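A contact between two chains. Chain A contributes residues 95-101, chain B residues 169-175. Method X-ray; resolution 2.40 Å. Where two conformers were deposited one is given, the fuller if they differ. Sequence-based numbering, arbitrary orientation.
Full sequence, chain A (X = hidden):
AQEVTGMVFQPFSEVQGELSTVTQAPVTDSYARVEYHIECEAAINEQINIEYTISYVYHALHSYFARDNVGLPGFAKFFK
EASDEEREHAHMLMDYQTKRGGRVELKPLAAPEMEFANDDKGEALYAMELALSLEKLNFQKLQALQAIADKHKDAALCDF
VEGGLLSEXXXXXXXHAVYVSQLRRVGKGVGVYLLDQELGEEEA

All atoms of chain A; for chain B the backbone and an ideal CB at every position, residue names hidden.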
ATOM      1  N   ASP A  95     -27.352  10.980  37.600  1.00 40.26           N
ATOM      2  CA  ASP A  95     -27.503   9.706  36.923  1.00 33.97           C
ATOM      3  C   ASP A  95     -27.709   8.555  37.922  1.00 40.25           C
ATOM      4  O   ASP A  95     -28.602   7.721  37.761  1.00 37.88           O
ATOM      5  CB  ASP A  95     -26.287   9.452  36.041  1.00 39.40           C
ATOM      6  CG  ASP A  95     -26.278   8.056  35.448  1.00 48.70           C
ATOM      7  OD1 ASP A  95     -27.198   7.727  34.663  1.00 53.29           O
ATOM      8  OD2 ASP A  95     -25.349   7.285  35.767  1.00 45.48           O
ATOM      9  N   TYR A  96     -26.895   8.511  38.966  1.00 38.22           N
ATOM     10  CA  TYR A  96     -27.083   7.469  39.965  1.00 46.28           C
ATOM     11  C   TYR A  96     -28.443   7.612  40.642  1.00 44.47           C
ATOM     12  O   TYR A  96     -29.114   6.607  40.907  1.00 42.79           O
ATOM     13  CB  TYR A  96     -25.957   7.452  41.014  1.00 41.38           C
ATOM     14  CG  TYR A  96     -25.923   6.149  41.783  1.00 46.10           C
ATOM     15  CD1 TYR A  96     -25.392   4.996  41.196  1.00 42.36           C
ATOM     16  CD2 TYR A  96     -26.454   6.051  43.088  1.00 39.07           C
ATOM     17  CE1 TYR A  96     -25.375   3.772  41.874  1.00 45.38           C
ATOM     18  CE2 TYR A  96     -26.439   4.824  43.781  1.00 42.11           C
ATOM     19  CZ  TYR A  96     -25.894   3.691  43.165  1.00 42.68           C
ATOM     20  OH  TYR A  96     -25.856   2.479  43.813  1.00 47.98           O
ATOM     21  N   GLN A  97     -28.841   8.857  40.913  1.00 38.98           N
ATOM     22  CA  GLN A  97     -30.103   9.128  41.596  1.00 41.89           C
ATOM     23  C   GLN A  97     -31.265   8.445  40.881  1.00 43.88           C
ATOM     24  O   GLN A  97     -32.007   7.666  41.484  1.00 40.58           O
ATOM     25  CB  GLN A  97     -30.362  10.631  41.709  1.00 37.18           C
ATOM     26  CG  GLN A  97     -31.600  10.976  42.525  1.00 46.46           C
ATOM     27  CD  GLN A  97     -31.364  10.882  44.038  1.00 52.27           C
ATOM     28  OE1 GLN A  97     -31.290   9.783  44.606  1.00 47.59           O
ATOM     29  NE2 GLN A  97     -31.243  12.047  44.696  1.00 44.78           N
ATOM     30  N   THR A  98     -31.412   8.728  39.590  1.00 38.63           N
ATOM     31  CA  THR A  98     -32.506   8.146  38.824  1.00 42.03           C
ATOM     32  C   THR A  98     -32.248   6.672  38.487  1.00 49.89           C
ATOM     33  O   THR A  98     -33.178   5.893  38.255  1.00 46.19           O
ATOM     34  CB  THR A  98     -32.804   8.971  37.574  1.00 41.63           C
ATOM     35  OG1 THR A  98     -31.571   9.346  36.951  1.00 48.25           O
ATOM     36  CG2 THR A  98     -33.567  10.238  37.971  1.00 46.83           C
ATOM     37  N   LYS A  99     -30.978   6.289  38.476  1.00 38.27           N
ATOM     38  CA  LYS A  99     -30.634   4.889  38.368  1.00 43.32           C
ATOM     39  C   LYS A  99     -31.264   4.089  39.525  1.00 48.93           C
ATOM     40  O   LYS A  99     -31.798   3.005  39.307  1.00 48.03           O
ATOM     41  CB  LYS A  99     -29.110   4.705  38.326  1.00 46.30           C
ATOM     42  CG  LYS A  99     -28.650   3.324  37.831  1.00 55.14           C
ATOM     43  CD  LYS A  99     -27.120   3.225  37.687  1.00 55.49           C
ATOM     44  CE  LYS A  99     -26.642   3.771  36.343  1.00 57.99           C
ATOM     45  NZ  LYS A  99     -25.140   3.839  36.240  1.00 52.69           N
ATOM     46  N   ARG A 100     -31.212   4.621  40.746  1.00 46.31           N
ATOM     47  CA  ARG A 100     -31.681   3.868  41.915  1.00 47.21           C
ATOM     48  C   ARG A 100     -33.161   4.079  42.231  1.00 51.05           C
ATOM     49  O   ARG A 100     -33.666   3.533  43.212  1.00 50.25           O
ATOM     50  CB  ARG A 100     -30.855   4.208  43.165  1.00 46.85           C
ATOM     51  CG  ARG A 100     -29.444   3.609  43.209  1.00 39.29           C
ATOM     52  CD  ARG A 100     -29.445   2.082  43.358  1.00 44.45           C
ATOM     53  NE  ARG A 100     -30.160   1.628  44.557  1.00 54.33           N
ATOM     54  CZ  ARG A 100     -29.638   1.571  45.784  1.00 49.57           C
ATOM     55  NH1 ARG A 100     -28.379   1.941  45.993  1.00 41.98           N
ATOM     56  NH2 ARG A 100     -30.376   1.135  46.804  1.00 44.58           N
ATOM     57  N   GLY A 101     -33.846   4.873  41.412  1.00 54.10           N
ATOM     58  CA  GLY A 101     -35.257   5.155  41.617  1.00 46.82           C
ATOM     59  C   GLY A 101     -35.492   6.454  42.379  1.00 47.34           C
ATOM     60  O   GLY A 101     -36.625   6.893  42.525  1.00 48.78           O
TER
ATOM     61  N   UNK B 169     -26.194  -5.230  39.207  1.00 39.70           N
ATOM     62  CA  UNK B 169     -27.609  -5.502  39.395  1.00 44.30           C
ATOM     63  C   UNK B 169     -28.380  -4.184  39.441  1.00 45.09           C
ATOM     64  O   UNK B 169     -29.515  -4.093  38.950  1.00 42.15           O
ATOM     65  CB  UNK B 169     -27.842  -6.313  40.671  1.00 44.30           C
ATOM     66  N   UNK B 170     -27.743  -3.148  39.979  1.00 35.90           N
ATOM     67  CA  UNK B 170     -28.330  -1.812  39.946  1.00 44.59           C
ATOM     68  C   UNK B 170     -28.661  -1.391  38.508  1.00 46.85           C
ATOM     69  O   UNK B 170     -29.798  -1.036  38.199  1.00 44.98           O
ATOM     70  CB  UNK B 170     -27.378  -0.801  40.588  1.00 44.59           C
ATOM     71  N   UNK B 171     -27.665  -1.443  37.625  1.00 44.84           N
ATOM     72  CA  UNK B 171     -27.891  -1.135  36.217  1.00 42.90           C
ATOM     73  C   UNK B 171     -28.994  -2.021  35.644  1.00 44.05           C
ATOM     74  O   UNK B 171     -29.902  -1.548  34.961  1.00 45.69           O
ATOM     75  CB  UNK B 171     -26.599  -1.310  35.416  1.00 42.90           C
ATOM     76  N   UNK B 172     -28.907  -3.319  35.914  1.00 36.91           N
ATOM     77  CA  UNK B 172     -29.908  -4.244  35.397  1.00 40.54           C
ATOM     78  C   UNK B 172     -31.339  -3.843  35.796  1.00 45.15           C
ATOM     79  O   UNK B 172     -32.241  -3.810  34.937  1.00 34.49           O
ATOM     80  CB  UNK B 172     -29.607  -5.659  35.896  1.00 40.54           C
ATOM     81  N   UNK B 173     -31.545  -3.533  37.083  1.00 34.20           N
ATOM     82  CA  UNK B 173     -32.872  -3.140  37.535  1.00 38.81           C
ATOM     83  C   UNK B 173     -33.415  -1.917  36.799  1.00 43.81           C
ATOM     84  O   UNK B 173     -34.555  -1.934  36.331  1.00 40.72           O
ATOM     85  CB  UNK B 173     -32.841  -2.861  39.039  1.00 38.81           C
ATOM     86  N   UNK B 174     -32.611  -0.855  36.719  1.00 39.18           N
ATOM     87  CA  UNK B 174     -33.027   0.353  36.005  1.00 48.54           C
ATOM     88  C   UNK B 174     -33.396   0.045  34.546  1.00 52.53           C
ATOM     89  O   UNK B 174     -34.440   0.502  34.053  1.00 44.43           O
ATOM     90  CB  UNK B 174     -31.914   1.401  36.054  1.00 48.54           C
ATOM     91  N   UNK B 175     -32.555  -0.744  33.872  1.00 44.20           N
ATOM     92  CA  UNK B 175     -32.808  -1.145  32.485  0.59 45.20           C
ATOM     93  C   UNK B 175     -34.145  -1.861  32.338  1.00 49.76           C
ATOM     94  O   UNK B 175     -34.886  -1.647  31.364  1.00 47.79           O
ATOM     95  CB  UNK B 175     -31.680  -2.048  31.982  0.59 45.20           C
TER

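Residues 169-175 of chain B form a continuous stretch of helix, which approaches the last turn of a chain A helix at 66° between their N-to-C directions. The two helix axes come no closer than 10.5 Å, so side chains must bridge much of the gap.

Position 169 has no atom of the chain A stretch within 5.5 Å of its ideal CB. An ordinary helix former would suit; proline, which lacks the backbone N-H, and flexible glycine would fit a helix less well. The deposited residue is Q169(B), whose NE2 is hydrogen-bonded elsewhere in the structure.

Position 170 points its CA-to-CB bond toward chain A. The ideal CB lies 4.5 Å from CD of R100(A), 4.8 Å from OH of Y96(A) and 5.0 Å from CD of K99(A). These surroundings are mainly alkyl carbon, with the hydroxyl of Y96(A) beside it, and the room is modest, so a compact side chain such as valine, isoleucine, threonine or perhaps alanine would suit. The residue is V170(B). Its CG1 packs 3.6 Å from CD of R100(A) and 3.8 Å from CG of K99(A), and also lies 4.3 Å from CE1 of Y96(A), while CG2 comes 4.2 Å from OH of Y96(A). The alkyl parts of two basic residues thus serve as a hydrophobic surface.

Position 171 directs CA-to-CB away, yet its CB is 5.1 Å from CD of K99(A), whose ammonium group lies within reach of a side chain that bends back. That charge favours an acidic residue, aspartate or glutamate; asparagine or glutamine could also accept a hydrogen bond. D171(B), with chi1 in the m well, brings OD1 to 3.2 Å from NZ of K99(A), forming a salt bridge whose hydrogen bond is weak. The same NZ makes a longer salt bridge, 3.5 Å, to OD2 of D95(A), so the lysine is shared between an acid of its own helix and one across the interface.

Position 172 is out of reach of the chain A stretch and tolerates many helix-compatible residues. It is A172(B).

Position 173 points toward chain A, but with nothing within 5.5 Å of its ideal CB, several helix-compatible side chains would do. CG1 of V173(B) comes no nearer than 5.7 Å to O of K99(A).

Position 174 has the shortest CA-to-CA distance, 5.6 Å to CA of K99(A). Its ideal CB is 3.6 Å from O of K99(A), so the side chain must start slender; lysine, arginine, glutamine or methionine could run along the helix end, and a small residue would also fit. The alkyl part of K174(B) packs on this backbone, with CD 3.6 Å from O of T98(A), but makes no hydrogen bond to chain A. Nearby, a water donates to O of both V170(B) and K99(A), joining the two backbones.

Position 175 is out of reach, so many helix-compatible residues would suit; E175(B) takes no part in the contact.

Chain B, residues 169-175: QVDAVKE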
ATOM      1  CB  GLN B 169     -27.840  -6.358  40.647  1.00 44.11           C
ATOM      2  CG  GLN B 169     -29.284  -6.775  40.860  1.00 49.72           C
ATOM      3  CD  GLN B 169     -29.838  -7.629  39.723  1.00 51.53           C
ATOM      4  OE1 GLN B 169     -29.393  -8.753  39.500  1.00 58.99           O
ATOM      5  NE2 GLN B 169     -30.830  -7.103  39.016  1.00 50.59           N
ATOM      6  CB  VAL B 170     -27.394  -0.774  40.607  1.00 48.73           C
ATOM      7  CG1 VAL B 170     -27.948   0.644  40.442  1.00 44.11           C
ATOM      8  CG2 VAL B 170     -27.194  -1.116  42.085  1.00 49.34           C
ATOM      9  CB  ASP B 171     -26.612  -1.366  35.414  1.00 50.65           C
ATOM     10  CG  ASP B 171     -25.453  -0.505  35.889  1.00 59.79           C
ATOM     11  OD1 ASP B 171     -25.701   0.658  36.268  1.00 55.55           O
ATOM     12  OD2 ASP B 171     -24.296  -0.998  35.869  1.00 60.25           O
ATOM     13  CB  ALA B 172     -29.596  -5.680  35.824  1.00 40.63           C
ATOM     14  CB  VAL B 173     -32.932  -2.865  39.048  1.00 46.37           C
ATOM     15  CG1 VAL B 173     -34.239  -2.136  39.392  1.00 33.31           C
ATOM     16  CG2 VAL B 173     -32.795  -4.166  39.834  1.00 42.59           C
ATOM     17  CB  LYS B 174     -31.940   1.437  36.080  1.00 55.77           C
ATOM     18  CG  LYS B 174     -32.077   2.572  35.056  1.00 44.91           C
ATOM     19  CD  LYS B 174     -33.072   3.625  35.478  1.00 48.31           C
ATOM     20  CE  LYS B 174     -33.286   4.655  34.371  1.00 45.27           C
ATOM     21  NZ  LYS B 174     -32.379   5.815  34.504  1.00 41.07           N
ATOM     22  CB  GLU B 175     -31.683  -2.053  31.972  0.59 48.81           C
ATOM     23  CG  GLU B 175     -31.981  -2.765  30.652  0.59 46.35           C
ATOM     24  CD  GLU B 175     -30.970  -3.863  30.347  0.59 53.78           C
ATOM     25  OE1 GLU B 175     -30.268  -4.289  31.289  0.59 48.93           O
ATOM     26  OE2 GLU B 175     -30.880  -4.303  29.176  0.59 47.91           O
TER
HETATM   27  O   HOH W   1     -31.754   0.127  39.978  1.00 44.55           O
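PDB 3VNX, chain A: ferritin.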